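Local structure of fusion DH (Streptomyces sp. MJ635-86F5, 6K97) at residues H34-T39 and G52-R57; S110-V115 and H133-R138; G227-A232 and I296-D301; D301-L306 and S321-P326. The protein is an engineered fusion of a split polyketide synthase dehydratase domain, which probably removes water from a carrier-bound intermediate in biosynthesis of the macrolactam cremimycin. All blocks are in the same frame, centred on the assembly; numbering follows the deposited sequence.

Contact 1: residues H34-T39 and G52-R57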
loop_
_atom_site.group_PDB
_atom_site.type_symbol
_atom_site.label_atom_id
_atom_site.label_comp_id
_atom_site.label_asym_id
_atom_site.label_seq_id
_atom_site.Cartn_x
_atom_site.Cartn_y
_atom_site.Cartn_z
ATOM N N HIS A 34 -2.666 15.312 2.402
ATOM C CA HIS A 34 -4.118 15.469 2.276
ATOM C C HIS A 34 -4.735 15.342 3.635
ATOM O O HIS A 34 -4.246 14.605 4.437
ATOM C CB HIS A 34 -4.660 14.394 1.340
ATOM C CG HIS A 34 -6.066 14.615 0.919
ATOM N ND1 HIS A 34 -7.138 14.035 1.563
ATOM C CD2 HIS A 34 -6.588 15.383 -0.056
ATOM C CE1 HIS A 34 -8.255 14.413 0.975
ATOM N NE2 HIS A 34 -7.949 15.227 -0.012
ATOM N N PRO A 35 -5.867 16.002 3.890
ATOM C CA PRO A 35 -6.483 15.880 5.223
ATOM C C PRO A 35 -7.024 14.482 5.640
ATOM O O PRO A 35 -7.164 14.246 6.824
ATOM C CB PRO A 35 -7.619 16.900 5.186
ATOM C CG PRO A 35 -7.181 17.902 4.149
ATOM C CD PRO A 35 -6.472 17.076 3.090
ATOM N N LEU A 36 -7.360 13.604 4.697
ATOM C CA LEU A 36 -7.873 12.242 4.983
ATOM C C LEU A 36 -6.945 11.068 4.620
ATOM O O LEU A 36 -7.269 9.940 4.878
ATOM C CB LEU A 36 -9.186 12.025 4.241
ATOM C CG LEU A 36 -10.236 13.105 4.513
ATOM C CD1 LEU A 36 -11.448 13.023 3.588
ATOM C CD2 LEU A 36 -10.710 13.075 5.956
ATOM N N LEU A 37 -5.798 11.321 3.999
ATOM C CA LEU A 37 -4.880 10.260 3.603
ATOM C C LEU A 37 -3.492 10.595 4.100
ATOM O O LEU A 37 -3.061 11.741 4.015
ATOM C CB LEU A 37 -4.879 10.099 2.099
ATOM C CG LEU A 37 -6.225 9.702 1.502
ATOM C CD1 LEU A 37 -6.230 9.823 -0.003
ATOM C CD2 LEU A 37 -6.582 8.296 1.910
ATOM N N ALA A 38 -2.803 9.594 4.632
ATOM C CA ALA A 38 -1.433 9.724 5.090
ATOM C C ALA A 38 -0.352 9.269 4.045
ATOM O O ALA A 38 0.716 9.844 4.007
ATOM C CB ALA A 38 -1.276 8.932 6.379
ATOM N N THR A 39 -0.633 8.252 3.224
ATOM C CA THR A 39 0.356 7.638 2.315
ATOM C C THR A 39 -0.109 7.554 0.847
ATOM O O THR A 39 -1.294 7.558 0.557
ATOM C CB THR A 39 0.708 6.175 2.738
ATOM O OG1 THR A 39 -0.406 5.306 2.473
ATOM C CG2 THR A 39 1.101 6.069 4.210
ATOM N N GLY A 52 -5.112 5.820 4.948
ATOM C CA GLY A 52 -5.251 6.754 6.059
ATOM C C GLY A 52 -6.096 6.170 7.153
ATOM O O GLY A 52 -6.788 5.163 6.965
ATOM N N ARG A 53 -6.030 6.811 8.306
ATOM C CA ARG A 53 -6.824 6.428 9.466
ATOM C C ARG A 53 -8.002 7.380 9.518
ATOM O O ARG A 53 -7.827 8.593 9.390
ATOM C CB ARG A 53 -5.998 6.554 10.754
ATOM C CG ARG A 53 -6.735 6.082 12.003
ATOM C CD ARG A 53 -5.843 6.118 13.240
ATOM N NE ARG A 53 -6.544 5.564 14.399
ATOM C CZ ARG A 53 -7.274 6.275 15.269
ATOM N NH1 ARG A 53 -7.397 7.599 15.147
ATOM N NH2 ARG A 53 -7.880 5.668 16.282
ATOM N N LEU A 54 -9.198 6.837 9.719
ATOM C CA LEU A 54 -10.381 7.661 9.839
ATOM C C LEU A 54 -11.141 7.489 11.161
ATOM O O LEU A 54 -11.800 6.472 11.413
ATOM C CB LEU A 54 -11.277 7.373 8.671
ATOM C CG LEU A 54 -12.396 8.372 8.456
ATOM C CD1 LEU A 54 -11.941 9.811 8.584
ATOM C CD2 LEU A 54 -12.919 8.103 7.069
ATOM N N ALA A 55 -11.033 8.511 12.013
ATOM C CA ALA A 55 -11.643 8.508 13.335
ATOM C C ALA A 55 -12.424 9.789 13.583
ATOM O O ALA A 55 -11.944 10.868 13.398
ATOM C CB ALA A 55 -10.578 8.338 14.409
ATOM N N LEU A 56 -13.639 9.664 14.052
ATOM C CA LEU A 56 -14.466 10.831 14.273
ATOM C C LEU A 56 -13.794 11.799 15.241
ATOM O O LEU A 56 -13.934 12.994 15.090
ATOM C CB LEU A 56 -15.835 10.391 14.753
ATOM C CG LEU A 56 -16.953 11.413 14.652
ATOM C CD1 LEU A 56 -17.089 11.975 13.277
ATOM C CD2 LEU A 56 -18.258 10.789 15.123
ATOM N N ARG A 57 -13.040 11.286 16.210
ATOM C CA ARG A 57 -12.385 12.128 17.204
ATOM C C ARG A 57 -11.341 13.016 16.586
ATOM O O ARG A 57 -11.132 14.119 17.069
ATOM C CB ARG A 57 -11.732 11.272 18.289
ATOM C CG ARG A 57 -12.739 10.473 19.105
ATOM C CD ARG A 57 -12.075 9.594 20.162
ATOM N NE ARG A 57 -11.882 10.307 21.424
ATOM C CZ ARG A 57 -12.687 10.248 22.491
ATOM N NH1 ARG A 57 -13.788 9.489 22.506
ATOM N NH2 ARG A 57 -12.378 10.967 23.569
#
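One bond holds ND1 of His34: the N-H of Leu36 points at it almost straight (168°) across 3.2 Å between Leu36 N and His34 ND1, though it comes in 31° out of the imidazole plane. The other ring nitrogen, NE2, is tied to Glu80, so the ring is fixed at both ends. The turn belongs to the first part of the engineered fusion, probably the N-terminal hot dog of the double hot dog fold. Just beyond it, Ala38 and Thr39 both face Thr51, a classic beta bulge. No hydrogen bond joins 34-39 to 52-57; they meet by van der Waals packing of the turn's backbone on Gly52. A CB on Gly52 would sit about 2.4 Å from Leu36 O, a clash, so glycine lets the turn lie this close. Leu37 starts off away from the strand, yet with CG anti to its carbonyl carbon (chi1 -62°) it brings CD2 to 4.2 Å from Gly52 N, while Leu81 and His84 of helix 75-88 also touch its side chain. Ala38 faces the strand and also packs on Leu27 of the second subunit. Farther along the strand, the leucine tips just touch, Leu36 CD2 to Leu54 CD1 at 4.4 Å.

Contact 2: residues S110-V115 and H133-R138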
loop_
_atom_site.group_PDB
_atom_site.type_symbol
_atom_site.label_atom_id
_atom_site.label_comp_id
_atom_site.label_asym_id
_atom_site.label_seq_id
_atom_site.Cartn_x
_atom_site.Cartn_y
_atom_site.Cartn_z
ATOM N N SER A 110 -12.836 3.698 14.890
ATOM C CA SER A 110 -11.897 4.258 13.935
ATOM C C SER A 110 -11.536 3.217 12.899
ATOM O O SER A 110 -11.470 2.015 13.204
ATOM C CB SER A 110 -10.621 4.722 14.610
ATOM O OG SER A 110 -9.882 3.572 14.926
ATOM N N SER A 111 -11.324 3.696 11.669
ATOM C CA SER A 111 -11.316 2.838 10.515
ATOM C C SER A 111 -9.994 2.995 9.773
ATOM O O SER A 111 -9.483 4.085 9.611
ATOM C CB SER A 111 -12.472 3.234 9.597
ATOM O OG SER A 111 -13.708 2.643 9.931
ATOM N N LEU A 112 -9.465 1.896 9.269
ATOM C CA LEU A 112 -8.449 1.988 8.237
ATOM C C LEU A 112 -9.143 2.289 6.916
ATOM O O LEU A 112 -10.038 1.593 6.535
ATOM C CB LEU A 112 -7.640 0.713 8.126
ATOM C CG LEU A 112 -7.019 0.163 9.409
ATOM C CD1 LEU A 112 -6.001 -0.880 9.014
ATOM C CD2 LEU A 112 -6.376 1.251 10.270
ATOM N N LEU A 113 -8.703 3.317 6.227
ATOM C CA LEU A 113 -9.270 3.765 4.953
ATOM C C LEU A 113 -8.248 3.612 3.813
ATOM O O LEU A 113 -7.066 4.020 3.929
ATOM C CB LEU A 113 -9.615 5.243 5.090
ATOM C CG LEU A 113 -10.271 5.831 3.869
ATOM C CD1 LEU A 113 -11.618 5.178 3.579
ATOM C CD2 LEU A 113 -10.409 7.353 4.053
ATOM N N GLN A 114 -8.714 3.090 2.697
ATOM C CA GLN A 114 -7.851 2.781 1.545
ATOM C C GLN A 114 -8.511 3.142 0.214
ATOM O O GLN A 114 -9.698 2.892 0.003
ATOM C CB GLN A 114 -7.423 1.325 1.530
ATOM C CG GLN A 114 -6.481 1.067 2.709
ATOM C CD GLN A 114 -5.706 -0.252 2.694
ATOM O OE1 GLN A 114 -5.988 -1.194 1.906
ATOM N NE2 GLN A 114 -4.720 -0.327 3.598
ATOM N N VAL A 115 -7.706 3.695 -0.683
ATOM C CA VAL A 115 -8.077 3.888 -2.051
ATOM C C VAL A 115 -7.109 3.111 -2.898
ATOM O O VAL A 115 -5.917 3.316 -2.792
ATOM C CB VAL A 115 -7.977 5.366 -2.435
ATOM C CG1 VAL A 115 -8.415 5.548 -3.877
ATOM C CG2 VAL A 115 -8.815 6.245 -1.489
ATOM N N HIS A 133 -12.141 -0.815 6.929
ATOM C CA HIS A 133 -12.567 -1.732 7.948
ATOM C C HIS A 133 -12.207 -1.177 9.304
ATOM O O HIS A 133 -11.219 -0.407 9.436
ATOM C CB HIS A 133 -12.025 -3.160 7.715
ATOM C CG HIS A 133 -10.572 -3.356 8.038
ATOM N ND1 HIS A 133 -10.054 -3.148 9.293
ATOM C CD2 HIS A 133 -9.563 -3.862 7.296
ATOM C CE1 HIS A 133 -8.773 -3.453 9.294
ATOM N NE2 HIS A 133 -8.450 -3.886 8.091
ATOM N N GLY A 134 -12.989 -1.584 10.310
ATOM C CA GLY A 134 -12.760 -1.152 11.698
ATOM C C GLY A 134 -11.365 -1.575 12.189
ATOM O O GLY A 134 -10.831 -2.641 11.808
ATOM N N GLU A 135 -10.770 -0.730 13.032
ATOM C CA GLU A 135 -9.374 -0.920 13.468
ATOM C C GLU A 135 -8.982 -2.292 13.985
ATOM O O GLU A 135 -7.854 -2.708 13.739
ATOM C CB GLU A 135 -8.954 0.126 14.494
ATOM C CG GLU A 135 -8.018 1.166 13.917
ATOM C CD GLU A 135 -7.129 1.782 14.977
ATOM O OE1 GLU A 135 -6.607 1.062 15.871
ATOM O OE2 GLU A 135 -6.955 3.012 14.913
ATOM N N ASP A 136 -9.879 -2.994 14.672
ATOM C CA ASP A 136 -9.577 -4.383 15.055
ATOM C C ASP A 136 -10.586 -5.386 14.462
ATOM O O ASP A 136 -11.126 -6.250 15.149
ATOM C CB ASP A 136 -9.344 -4.547 16.590
ATOM C CG ASP A 136 -10.220 -3.617 17.456
ATOM O OD1 ASP A 136 -11.432 -3.482 17.163
ATOM O OD2 ASP A 136 -9.690 -3.047 18.446
ATOM N N VAL A 137 -10.787 -5.268 13.152
ATOM C CA VAL A 137 -11.668 -6.136 12.363
ATOM C C VAL A 137 -10.907 -6.498 11.085
ATOM O O VAL A 137 -10.051 -5.740 10.634
ATOM C CB VAL A 137 -12.981 -5.395 12.024
ATOM C CG1 VAL A 137 -13.768 -6.114 10.931
ATOM C CG2 VAL A 137 -13.822 -5.220 13.282
ATOM N N ARG A 138 -11.203 -7.652 10.508
ATOM C CA ARG A 138 -10.405 -8.171 9.386
ATOM C C ARG A 138 -10.949 -7.829 8.002
ATOM O O ARG A 138 -10.176 -7.649 7.079
ATOM C CB ARG A 138 -10.276 -9.698 9.484
ATOM C CG ARG A 138 -9.201 -10.187 10.444
ATOM C CD ARG A 138 -9.080 -11.712 10.438
ATOM N NE ARG A 138 -10.141 -12.382 11.202
ATOM C CZ ARG A 138 -11.314 -12.789 10.713
ATOM N NH1 ARG A 138 -12.177 -13.392 11.525
ATOM N NH2 ARG A 138 -11.641 -12.609 9.426
#
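The backbone bonds come first. In the antiparallel hairpin of strands 110-117 and 126-134, in the first part of the fusion, probably the N-terminal hot dog, Leu112 and His133 form a hydrogen-bonded pair: Leu112 N reaches His133 O at 2.9 Å, nearly along the C=O axis, and His133 N returns to Leu112 O at 3.2 Å. Where the strand gives way to a turn, Glu135 N donates to Ser110 O at 2.8 Å.

Among polar side chains, Ser110 OG gives a weak bond to Glu135 OE2 (3.0 Å between these two oxygens); the stronger partner of that carboxylate is Arg53, in a salt bridge. His133 ND1 donates to Gly134 O at 2.7 Å, almost in the ring plane but 49° above the carbonyl plane; Val137 N shares this oxygen. His133 NE2 binds Glu30 of the second subunit.

Apolar contact is made alongside. The crowded position of His133 CG, between N and the carbonyl carbon (chi1 75°), lays the imidazole beside Leu112, whose CD1 lies 3.8 Å from His133 CE1. Leu112 CD2 meets Glu135 CG at 4.0 Å, the two chains crossing at about a right angle. An alanine in place of His133 would lose both ring bonds and would probably loosen the turn and its tie to the neighbouring subunit.

With ND1 donating and NE2 beside a carboxylate, the imidazole is likely to be protonated and positively charged.

Contact 3: residues G227-A232 and I296-D301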
loop_
_atom_site.group_PDB
_atom_site.type_symbol
_atom_site.label_atom_id
_atom_site.label_comp_id
_atom_site.label_asym_id
_atom_site.label_seq_id
_atom_site.Cartn_x
_atom_site.Cartn_y
_atom_site.Cartn_z
ATOM N N GLY A 227 -36.831 28.984 -14.022
ATOM C CA GLY A 227 -37.100 27.862 -14.894
ATOM C C GLY A 227 -36.752 26.621 -14.115
ATOM O O GLY A 227 -36.951 26.565 -12.900
ATOM N N GLU A 228 -36.231 25.613 -14.797
ATOM C CA GLU A 228 -35.880 24.372 -14.116
ATOM C C GLU A 228 -34.500 24.452 -13.398
ATOM O O GLU A 228 -34.144 23.552 -12.634
ATOM C CB GLU A 228 -35.932 23.187 -15.094
ATOM C CG GLU A 228 -37.270 22.440 -15.145
ATOM C CD GLU A 228 -37.102 20.967 -15.523
ATOM O OE1 GLU A 228 -37.448 20.097 -14.694
ATOM O OE2 GLU A 228 -36.591 20.663 -16.629
ATOM N N ASP A 229 -33.774 25.548 -13.603
ATOM C CA ASP A 229 -32.428 25.719 -13.090
ATOM C C ASP A 229 -32.312 26.343 -11.691
ATOM O O ASP A 229 -33.130 27.153 -11.292
ATOM C CB ASP A 229 -31.657 26.611 -14.056
ATOM C CG ASP A 229 -31.343 25.924 -15.371
ATOM O OD1 ASP A 229 -31.555 24.671 -15.496
ATOM O OD2 ASP A 229 -30.850 26.649 -16.272
ATOM N N ILE A 230 -31.230 26.020 -10.981
ATOM C CA ILE A 230 -30.977 26.618 -9.692
ATOM C C ILE A 230 -29.586 27.218 -9.624
ATOM O O ILE A 230 -28.661 26.662 -10.170
ATOM C CB ILE A 230 -31.113 25.566 -8.606
ATOM C CG1 ILE A 230 -32.478 24.877 -8.748
ATOM C CG2 ILE A 230 -30.924 26.201 -7.244
ATOM C CD1 ILE A 230 -32.532 23.509 -8.117
ATOM N N TYR A 231 -29.455 28.350 -8.944
ATOM C CA TYR A 231 -28.177 29.005 -8.708
ATOM C C TYR A 231 -27.931 29.129 -7.218
ATOM O O TYR A 231 -28.815 29.572 -6.490
ATOM C CB TYR A 231 -28.186 30.403 -9.306
ATOM C CG TYR A 231 -28.299 30.400 -10.806
ATOM C CD1 TYR A 231 -29.552 30.406 -11.429
ATOM C CD2 TYR A 231 -27.167 30.353 -11.606
ATOM C CE1 TYR A 231 -29.668 30.383 -12.807
ATOM C CE2 TYR A 231 -27.279 30.320 -12.990
ATOM C CZ TYR A 231 -28.534 30.357 -13.579
ATOM O OH TYR A 231 -28.647 30.336 -14.952
ATOM N N ALA A 232 -26.744 28.754 -6.753
ATOM C CA ALA A 232 -26.478 28.697 -5.323
ATOM C C ALA A 232 -25.144 29.322 -4.943
ATOM O O ALA A 232 -24.136 29.061 -5.605
ATOM C CB ALA A 232 -26.483 27.244 -4.904
ATOM N N ILE A 296 -26.973 24.684 -11.156
ATOM C CA ILE A 296 -27.538 23.327 -11.162
ATOM C C ILE A 296 -28.622 23.199 -12.203
ATOM O O ILE A 296 -29.533 24.025 -12.218
ATOM C CB ILE A 296 -28.165 23.005 -9.801
ATOM C CG1 ILE A 296 -27.125 23.238 -8.711
ATOM C CG2 ILE A 296 -28.681 21.550 -9.755
ATOM C CD1 ILE A 296 -27.649 23.147 -7.289
ATOM N N THR A 297 -28.527 22.194 -13.068
ATOM C CA THR A 297 -29.573 21.886 -14.096
ATOM C C THR A 297 -30.033 20.422 -14.011
ATOM O O THR A 297 -29.236 19.540 -13.681
ATOM C CB THR A 297 -29.069 22.115 -15.532
ATOM O OG1 THR A 297 -27.989 21.211 -15.788
ATOM C CG2 THR A 297 -28.530 23.542 -15.696
ATOM N N PRO A 298 -31.304 20.145 -14.335
ATOM C CA PRO A 298 -31.813 18.754 -14.265
ATOM C C PRO A 298 -31.199 17.884 -15.333
ATOM O O PRO A 298 -30.767 18.405 -16.356
ATOM C CB PRO A 298 -33.294 18.915 -14.519
ATOM C CG PRO A 298 -33.387 20.143 -15.362
ATOM C CD PRO A 298 -32.345 21.073 -14.811
ATOM N N ASP A 299 -31.136 16.576 -15.084
ATOM C CA ASP A 299 -30.417 15.678 -15.958
ATOM C C ASP A 299 -31.129 14.347 -16.107
ATOM O O ASP A 299 -30.506 13.322 -16.347
ATOM C CB ASP A 299 -29.030 15.421 -15.376
ATOM C CG ASP A 299 -28.127 14.713 -16.335
ATOM O OD1 ASP A 299 -28.142 15.102 -17.521
ATOM O OD2 ASP A 299 -27.394 13.775 -15.923
ATOM N N GLY A 300 -32.437 14.342 -16.030
ATOM C CA GLY A 300 -33.135 13.073 -16.038
ATOM C C GLY A 300 -33.623 12.868 -14.630
ATOM O O GLY A 300 -33.448 13.740 -13.800
ATOM N N ASP A 301 -34.273 11.746 -14.372
ATOM C CA ASP A 301 -35.047 11.618 -13.168
ATOM C C ASP A 301 -34.126 11.315 -11.964
ATOM O O ASP A 301 -33.288 10.411 -11.998
ATOM C CB ASP A 301 -36.196 10.599 -13.350
ATOM C CG ASP A 301 -35.788 9.170 -13.046
ATOM O OD1 ASP A 301 -35.007 8.578 -13.826
ATOM O OD2 ASP A 301 -36.271 8.642 -12.019
#
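Strands 229-232 and 296-298 run antiparallel, their axes 4.9 Å apart at closest and 161° between their directions. They are neighbours in the sheet of what is predicted to be the C-terminal hot dog, within the second part of the fusion. Ile230 and Ile296 form a hydrogen-bonded pair with two nearly straight bonds: Ile230 N to Ile296 O at 2.9 Å and Ile296 N to Ile230 O at 2.8 Å. The second runs nearly along its C=O axis.

Both isoleucines turn to the same face of the sheet, where they pack on Ala261 of helix 252-266, the helix that the hot dog sheet wraps. Their beta carbons lie 4.1 Å apart, CB of Ile230 against CB of Ile296, and each CG1 stands anti to its own carbonyl carbon.

Asp229 and Thr297 run alongside each other in the same direction. With CG beside its own backbone N (chi1 -71°), the aspartate sets OD1 3.2 Å from the methyl CG2 of Thr297, an apolar neighbour for an oxygen, while OD2 takes a hydrogen bond from His295 NE2. That histidine ring in turn stacks with Tyr231. An alanine in place of Asp229 would remove the acceptor for His295 and would probably leave that ring, and its stack with Tyr231, less firmly placed.

Further out, at the exposed end of the pair, the extended Glu228 chain passes slantwise over Pro298, and the carboxylate lies against the proline ring: Glu228 OE2 is 3.5 Å from Pro298 CG.

Contact 4: residues D301-L306 and S321-P326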
loop_
_atom_site.group_PDB
_atom_site.type_symbol
_atom_site.label_atom_id
_atom_site.label_comp_id
_atom_site.label_asym_id
_atom_site.label_seq_id
_atom_site.Cartn_x
_atom_site.Cartn_y
_atom_site.Cartn_z
ATOM N N ASP A 301 -34.273 11.746 -14.372
ATOM C CA ASP A 301 -35.047 11.618 -13.168
ATOM C C ASP A 301 -34.126 11.315 -11.964
ATOM O O ASP A 301 -33.288 10.411 -11.998
ATOM C CB ASP A 301 -36.196 10.599 -13.350
ATOM C CG ASP A 301 -35.788 9.170 -13.046
ATOM O OD1 ASP A 301 -35.007 8.578 -13.826
ATOM O OD2 ASP A 301 -36.271 8.642 -12.019
ATOM N N LYS A 302 -34.297 12.151 -10.937
ATOM C CA LYS A 302 -33.516 12.145 -9.747
ATOM C C LYS A 302 -32.028 12.444 -9.986
ATOM O O LYS A 302 -31.174 12.177 -9.099
ATOM C CB LYS A 302 -33.768 10.822 -8.996
ATOM C CG LYS A 302 -35.236 10.582 -8.652
ATOM C CD LYS A 302 -35.786 11.652 -7.737
ATOM C CE LYS A 302 -37.310 11.588 -7.694
ATOM N NZ LYS A 302 -37.886 12.849 -7.131
ATOM N N SER A 303 -31.704 13.024 -11.154
ATOM C CA SER A 303 -30.325 13.417 -11.448
ATOM C C SER A 303 -30.215 14.883 -11.755
ATOM O O SER A 303 -31.093 15.457 -12.347
ATOM C CB SER A 303 -29.777 12.673 -12.646
ATOM O OG SER A 303 -30.189 11.349 -12.656
ATOM N N VAL A 304 -29.101 15.483 -11.378
ATOM C CA VAL A 304 -28.786 16.837 -11.772
ATOM C C VAL A 304 -27.357 16.942 -12.232
ATOM O O VAL A 304 -26.528 16.037 -12.013
ATOM C CB VAL A 304 -28.968 17.842 -10.620
ATOM C CG1 VAL A 304 -30.431 17.872 -10.186
ATOM C CG2 VAL A 304 -28.019 17.589 -9.469
ATOM N N SER A 305 -27.058 18.006 -12.937
ATOM C CA SER A 305 -25.658 18.237 -13.204
ATOM C C SER A 305 -25.325 19.597 -12.693
ATOM O O SER A 305 -26.213 20.397 -12.442
ATOM C CB SER A 305 -25.321 18.021 -14.677
ATOM O OG SER A 305 -25.789 19.073 -15.411
ATOM N N LEU A 306 -24.054 19.861 -12.546
ATOM C CA LEU A 306 -23.667 21.166 -12.100
ATOM C C LEU A 306 -22.300 21.657 -12.541
ATOM O O LEU A 306 -21.428 20.916 -13.026
ATOM C CB LEU A 306 -23.800 21.231 -10.609
ATOM C CG LEU A 306 -22.930 20.312 -9.776
ATOM C CD1 LEU A 306 -21.653 21.018 -9.400
ATOM C CD2 LEU A 306 -23.679 19.920 -8.526
ATOM N N SER A 321 -22.900 14.542 -13.963
ATOM C CA SER A 321 -24.182 14.041 -13.481
ATOM C C SER A 321 -24.065 13.566 -12.052
ATOM O O SER A 321 -23.057 12.970 -11.693
ATOM C CB SER A 321 -24.664 12.888 -14.388
ATOM O OG SER A 321 -25.964 12.503 -14.016
ATOM N N VAL A 322 -25.091 13.848 -11.241
ATOM C CA VAL A 322 -25.189 13.267 -9.896
ATOM C C VAL A 322 -26.553 12.664 -9.759
ATOM O O VAL A 322 -27.535 13.413 -9.864
ATOM C CB VAL A 322 -25.109 14.283 -8.771
ATOM C CG1 VAL A 322 -25.138 13.545 -7.423
ATOM C CG2 VAL A 322 -23.864 15.101 -8.887
ATOM N N ALA A 323 -26.616 11.344 -9.507
ATOM C CA ALA A 323 -27.887 10.614 -9.436
ATOM C C ALA A 323 -28.218 10.307 -7.968
ATOM O O ALA A 323 -27.354 9.848 -7.224
ATOM C CB ALA A 323 -27.786 9.313 -10.205
ATOM N N LEU A 324 -29.456 10.571 -7.550
ATOM C CA LEU A 324 -29.887 10.253 -6.163
ATOM C C LEU A 324 -30.824 9.070 -6.125
ATOM O O LEU A 324 -31.490 8.779 -7.096
ATOM C CB LEU A 324 -30.548 11.454 -5.475
ATOM C CG LEU A 324 -29.623 12.580 -4.964
ATOM C CD1 LEU A 324 -29.022 13.285 -6.154
ATOM C CD2 LEU A 324 -30.388 13.609 -4.126
ATOM N N ARG A 325 -30.894 8.398 -4.992
ATOM C CA ARG A 325 -31.827 7.258 -4.843
ATOM C C ARG A 325 -32.415 7.195 -3.428
ATOM O O ARG A 325 -31.851 7.751 -2.528
ATOM C CB ARG A 325 -31.162 5.910 -5.175
ATOM C CG ARG A 325 -30.065 5.586 -4.192
ATOM C CD ARG A 325 -29.296 4.290 -4.400
ATOM N NE ARG A 325 -30.183 3.160 -4.608
ATOM C CZ ARG A 325 -29.875 1.890 -4.376
ATOM N NH1 ARG A 325 -28.691 1.524 -3.875
ATOM N NH2 ARG A 325 -30.794 0.953 -4.638
ATOM N N PRO A 326 -33.516 6.467 -3.256
ATOM C CA PRO A 326 -34.177 6.332 -1.958
ATOM C C PRO A 326 -33.367 5.444 -1.077
ATOM O O PRO A 326 -32.891 4.439 -1.529
ATOM C CB PRO A 326 -35.504 5.608 -2.282
ATOM C CG PRO A 326 -35.656 5.595 -3.769
ATOM C CD PRO A 326 -34.253 5.722 -4.316
#
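Three backbone hydrogen bonds fasten 301-306 to 321-326. The shortest runs from Val322 N to Val304 O, 2.7 Å and nearly along the C=O axis; Val304 N answers to Val322 O at 3.0 Å, so the two valines make a hydrogen-bonded antiparallel pair. Leu324 N reaches Lys302 O at 2.8 Å with the N-H well aimed (164°). Lys302 itself sits at positive phi (62°), in the turn that leads into strand 303-306. Its side chain, bent at chi2, carries NZ away from the strand pair to Glu270 in a salt bridge and to the carbonyl oxygen of Leu266, with Phe274 in a cation-pi contact.

The next level is softer. Ser303 CA lies 3.2 Å from Val322 O in a CA-H...O contact, and Ser303 OG bonds weakly back to Asp301 O. Ser303 and Ala323, a non-hydrogen-bonded pair, turn their side chains to one face, where Ser303 OG lies 4.0 Å from Ala323 CB. Ser321 OG brushes Ser303 CB, but its real partner is Asp299.

On the other face are the valines. Val304 CG2 comes only to 4.5 Å from Val322 CB, a loose touch, while Val322 also packs on Leu279 of strand 273-284. Leu324 curls its CD1 to 3.8 Å from Lys302 O and rests on Leu263 of helix 252-266.

The pair is a beta hairpin of strands 303-309 and 315-327 in the second part of the fusion, one piece of the antiparallel sheet that wraps the helix in a hot dog fold.

In the fold
Contacts 1 and 2 belong to the first part of the fusion, contacts 3 and 4 to the second, on opposite sides of the chain's centre, with contact centres 28 to 38 Å apart. Contact 1 is the most buried, packing without a hydrogen bond across it; the other three are partly buried and rest on backbone bonds. On neighbouring strands 48-55 and 110-117, contacts 1 and 2 are joined by charge, Arg53 NE forming a salt bridge with Glu135 OE2 (2.6 Å), and both reach the second subunit. Contacts 3 and 4, untouched by that subunit, share Asp301 and are linked by neutral backbone pairing, Thr297 O with Ser305 N, and by hydroxyl to carboxylate, Ser321 OG with Asp299 OD2.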